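Local coordinates for protein polyhedrin (Orgyia pseudotsugata cypovirus 5, PDB 5A8U) that forms the crystalline occlusion bodies, or polyhedra, that shelter cypovirus particles from the environment until insect larvae eat them, at residues 78-90 / 96-108. Numbering follows the deposited sequence.
Sequences EWPGEGVEHQHGL and GNGSYDIGAGDPY
H86 and E82 fasten the short helix 84-91 and the turn before it to the loop 96-108 that folds back along them, a mainly polar contact at the periphery of the subunit. H86 NE2 donates to the syn lone pair of D106 OD2 at 2.7 Å, nearly straight (158°), with ring and carboxylate only 16° from coplanar. H86 ND1 faces S99 OG at 3.2 Å, where either may donate, and makes a weak bond to Y100 O. With CG anti to the backbone N (chi1 -180°), the ring edge is brought to S99, Y100 O and D106. D106 OD2 also accepts G103 N (2.8 Å) from above its carboxylate plane, a side-chain bond within the type I turn 103-106, which D106 N to G103 O closes; the carboxylate probably favours a protonated NE2. E82, extended beyond CG, sends its carboxylate into the same turn: A104 N reaches E82 OE2 at 2.8 Å from above the carboxylate plane, and G105 N, less surely placed, probably bonds to OE1. Beside it W79 CZ3 touches A104 CB (3.8 Å). At the type II turn 79-82, G81 O takes Y100 N in its carbonyl plane (3.1 Å), and P80 O lies at the edge of the Y100 ring. Two waters bridge Q87 to D106 OD1, which also forms a salt bridge with R60. From here the chain runs on into strand 109-115 of the six-stranded sheet, G105 making a backbone hydrogen bond with F65, while H88 stacks on Y227, at the end of strand 223-227 of the second subunit.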
loop_
_atom_site.group_PDB
_atom_site.type_symbol
_atom_site.label_atom_id
_atom_site.label_comp_id
_atom_site.label_asym_id
_atom_site.label_seq_id
_atom_site.Cartn_x
_atom_site.Cartn_y
_atom_site.Cartn_z
ATOM N N GLU A 78 -10.609 1.383 -18.086
ATOM C CA GLU A 78 -10.116 0.448 -19.094
ATOM C C GLU A 78 -10.582 0.911 -20.466
ATOM O O GLU A 78 -11.601 1.597 -20.590
ATOM C CB GLU A 78 -10.656 -0.962 -18.849
ATOM C CG GLU A 78 -10.178 -1.618 -17.572
ATOM C CD GLU A 78 -10.494 -3.101 -17.537
ATOM O OE1 GLU A 78 -11.519 -3.492 -18.130
ATOM O OE2 GLU A 78 -9.704 -3.866 -16.933
ATOM N N TRP A 79 -9.842 0.532 -21.502
ATOM C CA TRP A 79 -10.258 0.800 -22.874
ATOM C C TRP A 79 -10.683 -0.503 -23.545
ATOM O O TRP A 79 -10.138 -1.573 -23.252
ATOM C CB TRP A 79 -9.130 1.456 -23.669
ATOM C CG TRP A 79 -8.955 2.932 -23.389
ATOM C CD1 TRP A 79 -9.882 3.784 -22.856
ATOM C CD2 TRP A 79 -7.781 3.710 -23.626
ATOM N NE1 TRP A 79 -9.352 5.045 -22.741
ATOM C CE2 TRP A 79 -8.069 5.032 -23.219
ATOM C CE3 TRP A 79 -6.505 3.420 -24.127
ATOM C CZ2 TRP A 79 -7.129 6.065 -23.301
ATOM C CZ3 TRP A 79 -5.577 4.447 -24.225
ATOM C CH2 TRP A 79 -5.893 5.758 -23.804
ATOM N N PRO A 80 -11.679 -0.426 -24.430
ATOM C CA PRO A 80 -12.120 -1.631 -25.142
ATOM C C PRO A 80 -10.942 -2.324 -25.816
ATOM O O PRO A 80 -10.115 -1.660 -26.455
ATOM C CB PRO A 80 -13.079 -1.079 -26.196
ATOM C CG PRO A 80 -13.595 0.181 -25.603
ATOM C CD PRO A 80 -12.444 0.766 -24.836
ATOM N N GLY A 81 -10.860 -3.643 -25.665
ATOM C CA GLY A 81 -9.791 -4.408 -26.280
ATOM C C GLY A 81 -8.494 -4.313 -25.503
ATOM O O GLY A 81 -7.460 -4.843 -25.928
ATOM N N GLU A 82 -8.544 -3.649 -24.353
ATOM C CA GLU A 82 -7.384 -3.525 -23.494
ATOM C C GLU A 82 -7.804 -3.840 -22.059
ATOM O O GLU A 82 -7.224 -3.343 -21.098
ATOM C CB GLU A 82 -6.781 -2.119 -23.618
ATOM C CG GLU A 82 -6.531 -1.714 -25.083
ATOM C CD GLU A 82 -5.623 -0.480 -25.231
ATOM O OE1 GLU A 82 -4.898 -0.133 -24.264
ATOM O OE2 GLU A 82 -5.613 0.125 -26.329
ATOM N N GLY A 83 -8.825 -4.682 -21.937
ATOM C CA GLY A 83 -9.327 -5.057 -20.632
ATOM C C GLY A 83 -8.777 -6.394 -20.184
ATOM O O GLY A 83 -7.644 -6.738 -20.503
ATOM N N VAL A 84 -9.582 -7.152 -19.452
ATOM C CA VAL A 84 -9.106 -8.382 -18.830
ATOM C C VAL A 84 -8.576 -9.391 -19.844
ATOM O O VAL A 84 -7.535 -10.020 -19.613
ATOM C CB VAL A 84 -10.190 -9.032 -17.939
ATOM C CG1 VAL A 84 -11.405 -9.438 -18.777
ATOM C CG2 VAL A 84 -9.601 -10.226 -17.177
ATOM N N GLU A 85 -9.263 -9.539 -20.974
ATOM C CA GLU A 85 -8.838 -10.500 -21.990
ATOM C C GLU A 85 -7.448 -10.145 -22.515
ATOM O O GLU A 85 -6.589 -11.007 -22.677
ATOM C CB GLU A 85 -9.841 -10.553 -23.139
ATOM C CG GLU A 85 -11.306 -10.587 -22.669
ATOM C CD GLU A 85 -12.013 -9.232 -22.828
ATOM O OE1 GLU A 85 -11.697 -8.267 -22.078
ATOM O OE2 GLU A 85 -12.894 -9.142 -23.714
ATOM N N HIS A 86 -7.246 -8.863 -22.789
ATOM C CA HIS A 86 -5.941 -8.347 -23.168
ATOM C C HIS A 86 -4.874 -8.652 -22.095
ATOM O O HIS A 86 -3.785 -9.144 -22.413
ATOM C CB HIS A 86 -6.059 -6.830 -23.461
ATOM C CG HIS A 86 -4.771 -6.181 -23.866
ATOM N ND1 HIS A 86 -4.270 -6.253 -25.148
ATOM C CD2 HIS A 86 -3.885 -5.438 -23.160
ATOM C CE1 HIS A 86 -3.128 -5.589 -25.212
ATOM N NE2 HIS A 86 -2.869 -5.089 -24.017
ATOM N N GLN A 87 -5.190 -8.378 -20.829
ATOM C CA GLN A 87 -4.237 -8.602 -19.741
ATOM C C GLN A 87 -3.861 -10.087 -19.656
ATOM O O GLN A 87 -2.689 -10.440 -19.483
ATOM C CB GLN A 87 -4.805 -8.103 -18.405
ATOM C CG GLN A 87 -5.340 -6.675 -18.457
ATOM C CD GLN A 87 -4.314 -5.673 -18.970
ATOM O OE1 GLN A 87 -3.114 -5.792 -18.696
ATOM N NE2 GLN A 87 -4.782 -4.682 -19.727
ATOM N N HIS A 88 -4.854 -10.955 -19.828
ATOM C CA HIS A 88 -4.595 -12.395 -19.864
ATOM C C HIS A 88 -3.618 -12.812 -20.969
ATOM O O HIS A 88 -2.798 -13.697 -20.752
ATOM C CB HIS A 88 -5.890 -13.193 -19.971
ATOM C CG HIS A 88 -6.697 -13.202 -18.708
ATOM N ND1 HIS A 88 -6.260 -12.627 -17.534
ATOM C CD2 HIS A 88 -7.929 -13.696 -18.449
ATOM C CE1 HIS A 88 -7.190 -12.778 -16.600
ATOM N NE2 HIS A 88 -8.205 -13.433 -17.129
ATOM N N GLY A 89 -3.698 -12.156 -22.127
ATOM C CA GLY A 89 -2.807 -12.425 -23.247
ATOM C C GLY A 89 -1.404 -11.902 -22.986
ATOM O O GLY A 89 -0.452 -12.344 -23.616
ATOM N N LEU A 90 -1.262 -10.957 -22.059
ATOM C CA LEU A 90 0.073 -10.518 -21.656
ATOM C C LEU A 90 0.680 -11.426 -20.592
ATOM O O LEU A 90 1.874 -11.723 -20.619
ATOM C CB LEU A 90 0.033 -9.091 -21.121
ATOM C CG LEU A 90 -0.457 -8.043 -22.122
ATOM C CD1 LEU A 90 -0.291 -6.677 -21.505
ATOM C CD2 LEU A 90 0.343 -8.134 -23.433
ATOM N N GLY A 96 -4.721 -15.185 -24.171
ATOM C CA GLY A 96 -5.772 -14.190 -24.294
ATOM C C GLY A 96 -6.967 -14.594 -25.139
ATOM O O GLY A 96 -7.052 -15.718 -25.622
ATOM N N ASN A 97 -7.930 -13.683 -25.247
ATOM C CA ASN A 97 -8.946 -13.717 -26.292
ATOM C C ASN A 97 -9.373 -12.302 -26.706
ATOM O O ASN A 97 -9.433 -11.403 -25.874
ATOM C CB ASN A 97 -10.158 -14.530 -25.834
ATOM C CG ASN A 97 -10.552 -15.609 -26.829
ATOM O OD1 ASN A 97 -9.762 -15.997 -27.687
ATOM N ND2 ASN A 97 -11.781 -16.099 -26.712
ATOM N N GLY A 98 -9.667 -12.105 -27.989
ATOM C CA GLY A 98 -10.360 -10.912 -28.448
ATOM C C GLY A 98 -9.839 -9.535 -28.051
ATOM O O GLY A 98 -10.622 -8.711 -27.589
ATOM N N SER A 99 -8.541 -9.280 -28.198
ATOM C CA SER A 99 -7.968 -7.997 -27.768
ATOM C C SER A 99 -6.905 -7.431 -28.715
ATOM O O SER A 99 -6.360 -8.160 -29.539
ATOM C CB SER A 99 -7.389 -8.116 -26.358
ATOM O OG SER A 99 -6.071 -8.630 -26.394
ATOM N N TYR A 100 -6.620 -6.131 -28.606
ATOM C CA TYR A 100 -5.545 -5.546 -29.400
ATOM C C TYR A 100 -4.238 -6.224 -29.046
ATOM O O TYR A 100 -4.022 -6.615 -27.905
ATOM C CB TYR A 100 -5.441 -4.028 -29.183
ATOM C CG TYR A 100 -6.584 -3.285 -29.813
ATOM C CD1 TYR A 100 -6.678 -3.165 -31.197
ATOM C CD2 TYR A 100 -7.581 -2.718 -29.032
ATOM C CE1 TYR A 100 -7.744 -2.495 -31.789
ATOM C CE2 TYR A 100 -8.641 -2.060 -29.604
ATOM C CZ TYR A 100 -8.721 -1.950 -30.979
ATOM O OH TYR A 100 -9.786 -1.295 -31.548
ATOM N N ASP A 101 -3.358 -6.359 -30.035
ATOM C CA ASP A 101 -2.106 -7.068 -29.858
ATOM C C ASP A 101 -1.224 -6.264 -28.893
ATOM O O ASP A 101 -0.633 -6.824 -27.977
ATOM C CB ASP A 101 -1.424 -7.250 -31.223
ATOM C CG ASP A 101 -0.568 -8.495 -31.306
ATOM O OD1 ASP A 101 -0.611 -9.360 -30.399
ATOM O OD2 ASP A 101 0.163 -8.627 -32.314
ATOM N N ILE A 102 -1.154 -4.944 -29.084
ATOM C CA ILE A 102 -0.463 -4.068 -28.139
ATOM C C ILE A 102 -1.442 -2.960 -27.773
ATOM O O ILE A 102 -2.058 -2.361 -28.647
ATOM C CB ILE A 102 0.765 -3.387 -28.753
ATOM C CG1 ILE A 102 1.704 -4.408 -29.408
ATOM C CG2 ILE A 102 1.489 -2.560 -27.690
ATOM C CD1 ILE A 102 2.368 -5.369 -28.455
ATOM N N GLY A 103 -1.598 -2.685 -26.488
ATOM C CA GLY A 103 -2.571 -1.689 -26.092
ATOM C C GLY A 103 -2.040 -0.292 -26.353
ATOM O O GLY A 103 -0.838 -0.051 -26.234
ATOM N N ALA A 104 -2.935 0.616 -26.741
ATOM C CA ALA A 104 -2.603 2.032 -26.779
ATOM C C ALA A 104 -2.152 2.426 -25.391
ATOM O O ALA A 104 -1.346 3.352 -25.225
ATOM C CB ALA A 104 -3.823 2.869 -27.183
ATOM N N GLY A 105 -2.692 1.726 -24.395
ATOM C CA GLY A 105 -2.380 2.022 -23.004
ATOM C C GLY A 105 -1.290 1.161 -22.390
ATOM O O GLY A 105 -1.078 1.190 -21.168
ATOM N N ASP A 106 -0.597 0.387 -23.218
ATOM C CA ASP A 106 0.604 -0.313 -22.748
ATOM C C ASP A 106 1.819 0.578 -22.966
ATOM O O ASP A 106 2.134 0.933 -24.096
ATOM C CB ASP A 106 0.793 -1.660 -23.451
ATOM C CG ASP A 106 -0.281 -2.680 -23.077
ATOM O OD1 ASP A 106 -0.668 -2.732 -21.886
ATOM O OD2 ASP A 106 -0.727 -3.432 -23.985
ATOM N N PRO A 107 2.495 0.974 -21.877
ATOM C CA PRO A 107 3.555 1.976 -22.059
ATOM C C PRO A 107 4.719 1.447 -22.900
ATOM O O PRO A 107 4.975 0.250 -22.865
ATOM C CB PRO A 107 4.014 2.263 -20.622
ATOM C CG PRO A 107 3.698 0.999 -19.862
ATOM C CD PRO A 107 2.395 0.499 -20.478
ATOM N N TYR A 108 5.420 2.316 -23.627
ATOM C CA TYR A 108 6.526 1.840 -24.473
ATOM C C TYR A 108 7.891 2.114 -23.845
ATOM O O TYR A 108 8.915 1.582 -24.296
ATOM C CB TYR A 108 6.454 2.432 -25.895
ATOM C CG TYR A 108 6.858 3.884 -25.958
ATOM C CD1 TYR A 108 8.184 4.248 -26.131
ATOM C CD2 TYR A 108 5.921 4.892 -25.804
ATOM C CE1 TYR A 108 8.563 5.581 -26.170
ATOM C CE2 TYR A 108 6.287 6.230 -25.833
ATOM C CZ TYR A 108 7.607 6.571 -26.010
ATOM O OH TYR A 108 7.971 7.909 -26.025
HETATM O O HOH W 1 -10.974 -7.353 -25.630
HETATM O O HOH W 2 -1.140 -4.044 -19.372
HETATM O O HOH W 3 -3.419 -2.426 -21.333
#